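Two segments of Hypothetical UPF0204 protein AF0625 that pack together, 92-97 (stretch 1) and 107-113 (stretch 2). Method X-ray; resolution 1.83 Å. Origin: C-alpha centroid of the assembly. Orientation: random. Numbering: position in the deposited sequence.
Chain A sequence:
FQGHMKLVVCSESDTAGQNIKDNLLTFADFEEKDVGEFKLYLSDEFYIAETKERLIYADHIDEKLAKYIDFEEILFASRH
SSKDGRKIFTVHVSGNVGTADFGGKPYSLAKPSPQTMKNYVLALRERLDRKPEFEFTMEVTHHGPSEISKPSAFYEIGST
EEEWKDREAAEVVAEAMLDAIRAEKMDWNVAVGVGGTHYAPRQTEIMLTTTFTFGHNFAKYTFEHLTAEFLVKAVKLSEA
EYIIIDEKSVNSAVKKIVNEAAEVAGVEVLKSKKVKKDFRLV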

# COMPACT_ATOMS: atom_id res chain seq x y z
N HIS A 92 -2.39 1.43 -0.98
CA HIS A 92 -2.01 2.45 -0.02
C HIS A 92 -1.32 1.80 1.16
O HIS A 92 -1.44 0.59 1.37
N VAL A 93 -0.59 2.60 1.92
CA VAL A 93 0.08 2.11 3.11
C VAL A 93 -0.63 2.78 4.28
O VAL A 93 -1.00 3.95 4.20
N SER A 94 -0.86 2.02 5.34
CA SER A 94 -1.55 2.55 6.51
C SER A 94 -0.67 3.50 7.32
O SER A 94 0.57 3.46 7.23
N GLY A 95 -1.31 4.36 8.10
CA GLY A 95 -0.60 5.33 8.91
C GLY A 95 -1.47 6.55 9.15
O GLY A 95 -2.37 6.83 8.36
N ASN A 96 -1.22 7.26 10.25
CA ASN A 96 -2.02 8.44 10.59
C ASN A 96 -1.18 9.69 10.76
O ASN A 96 -0.02 9.62 11.17
N VAL A 97 -1.77 10.83 10.44
CA VAL A 97 -1.08 12.09 10.66
C VAL A 97 -1.72 12.65 11.94
O VAL A 97 -1.50 12.11 13.03
N TYR A 107 0.00 10.33 14.47
CA TYR A 107 1.37 10.56 14.01
C TYR A 107 2.25 9.32 14.01
O TYR A 107 3.42 9.38 14.38
N SER A 108 1.68 8.19 13.60
CA SER A 108 2.41 6.93 13.53
C SER A 108 2.21 6.36 12.13
O SER A 108 1.10 6.37 11.60
N LEU A 109 3.28 5.86 11.53
CA LEU A 109 3.23 5.32 10.18
C LEU A 109 3.69 3.87 10.10
O LEU A 109 4.61 3.47 10.80
N ALA A 110 3.04 3.09 9.24
CA ALA A 110 3.44 1.70 9.05
C ALA A 110 4.58 1.68 8.05
O ALA A 110 4.71 2.58 7.22
N LYS A 111 5.43 0.67 8.14
CA LYS A 111 6.55 0.53 7.22
C LYS A 111 6.01 0.18 5.83
O LYS A 111 5.32 -0.82 5.66
N PRO A 112 6.29 1.01 4.81
CA PRO A 112 5.79 0.71 3.47
C PRO A 112 6.62 -0.35 2.74
O PRO A 112 7.67 -0.76 3.23
N SER A 113 6.13 -0.80 1.59
CA SER A 113 6.83 -1.79 0.77
C SER A 113 6.73 -1.25 -0.65
O SER A 113 6.03 -1.80 -1.50

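What holds the two stretches together most firmly? The strongest links are three hydrogen bonds between backbone atoms, and no side chain takes part in them. Tyr107 N donates to Val97 O at 2.7 Å, Asn96 N to Ser108 O at 2.8 Å, and Ala110 N to Ser94 O at 3.2 Å, the last two with N-H...O angles of 167° and 157°. The segments run nearly antiparallel, their end-to-end directions 165° apart, and a single bridge pairs the backbones of Gly95 and Leu109. A CA-H...O contact supplements this framework where Tyr107 CA lies 3.3 Å from Asn96 O.

Where do the polar side chains find their partners? Not across this contact. Ser94, in the p rotamer, leaves its backbone sideways and brings OG to 3.5 Å from Ala110 CB, a contact with a methyl group, while OG takes its hydrogen bond elsewhere in the structure. Asn96 (m) also points sideways, and its ND2 bonds to a residue adjoining one of the stretches. Ser108 (t) has its side chain out of contact with the first segment, its nearest approach being CB to Asn96 O at 5.4 Å, with OG likewise satisfied elsewhere. Lys111 points away, and its long chain, t at chi1 and p at chi2, carries NZ to a partner elsewhere. The polar groups of these side chains therefore add no hydrogen bonds to the three from the backbone.

Why do the backbones come so close at Gly95? With no side chain in the way, its CA can sit 4.0 Å from the CA of Leu109 and 3.3 Å from Ser108 O. An ideal CB built here would point toward the second segment and fall 2.8 Å from Leu109 CD2, a clash; the backbone angles of Gly95 would also press it against the carbonyl oxygen of Ser94. Leu109 makes use of the opening. Its CB leaves sideways, but the m rotamer at chi1 and t at chi2 bring its end nearer, so that CD2 rests 4.0 Å from Gly95 CA and 4.1 Å from Asn96 O.

Which apolar side chains fill the space at one end? Val93, with chi1 t, points toward the second segment. Both methyls reach Pro112 CB, CG2 at 3.7 Å and CG1 at 4.0 Å, and CG1 also lies 3.8 Å from Ala110 O and 4.3 Å from Ala110 CB. Ala110 also points toward its partner stretch, so its small methyl lies near both Val93 and Ser94. Pro112, its ring in the C-gamma endo pucker, is set sideways.

How does the other end close, when both of its side chains start away from the contact? Val97 (t) and Tyr107 (m) each have a CA-to-CB bond directed away, yet the aromatic ring turns back far enough for Val97 CG1 to touch Tyr107 CE1 at 3.9 Å. Val97 O lies over one face of that ring while accepting the hydrogen bond from the tyrosine's own backbone N, so the same residue pair is joined by polar and apolar contacts.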

# COMPACT_ATOMS: atom_id res chain seq x y z
CB HIS A 92 -3.22 3.24 0.48
CG HIS A 92 -3.98 2.56 1.59
ND1 HIS A 92 -4.96 1.63 1.35
CD2 HIS A 92 -3.90 2.70 2.93
CE1 HIS A 92 -5.46 1.22 2.51
NE2 HIS A 92 -4.84 1.86 3.48
CB VAL A 93 1.57 2.50 3.10
CG1 VAL A 93 2.23 2.08 4.40
CG2 VAL A 93 2.28 1.83 1.93
CB SER A 94 -2.05 1.39 7.38
OG SER A 94 -1.04 0.42 7.60
CB ASN A 96 -2.76 8.24 11.91
CG ASN A 96 -3.70 7.07 11.88
OD1 ASN A 96 -4.61 7.02 11.06
ND2 ASN A 96 -3.51 6.12 12.80
CB VAL A 97 -1.25 13.09 9.49
CG1 VAL A 97 -0.46 14.37 9.79
CG2 VAL A 97 -0.73 12.47 8.19
CB TYR A 107 2.02 11.65 14.86
CG TYR A 107 1.29 12.97 14.77
CD1 TYR A 107 1.40 13.77 13.63
CD2 TYR A 107 0.44 13.39 15.79
CE1 TYR A 107 0.69 14.96 13.51
CE2 TYR A 107 -0.28 14.58 15.68
CZ TYR A 107 -0.15 15.36 14.54
OH TYR A 107 -0.86 16.54 14.43
CB SER A 108 1.89 5.96 14.59
OG SER A 108 2.71 4.81 14.68
CB LEU A 109 4.11 6.17 9.26
CG LEU A 109 3.82 7.67 9.13
CD1 LEU A 109 4.96 8.36 8.39
CD2 LEU A 109 2.49 7.87 8.40
CB ALA A 110 2.26 0.89 8.53
CB LYS A 111 7.48 -0.59 7.72
CG LYS A 111 8.66 -0.93 6.81
CD LYS A 111 9.74 0.13 6.84
CE LYS A 111 11.03 -0.40 6.21
NZ LYS A 111 12.13 0.61 6.23
CB PRO A 112 5.86 2.06 2.76
CG PRO A 112 7.04 2.71 3.40
CD PRO A 112 6.88 2.36 4.87
CB SER A 113 6.14 -3.15 0.88
OG SER A 113 6.95 -4.18 0.32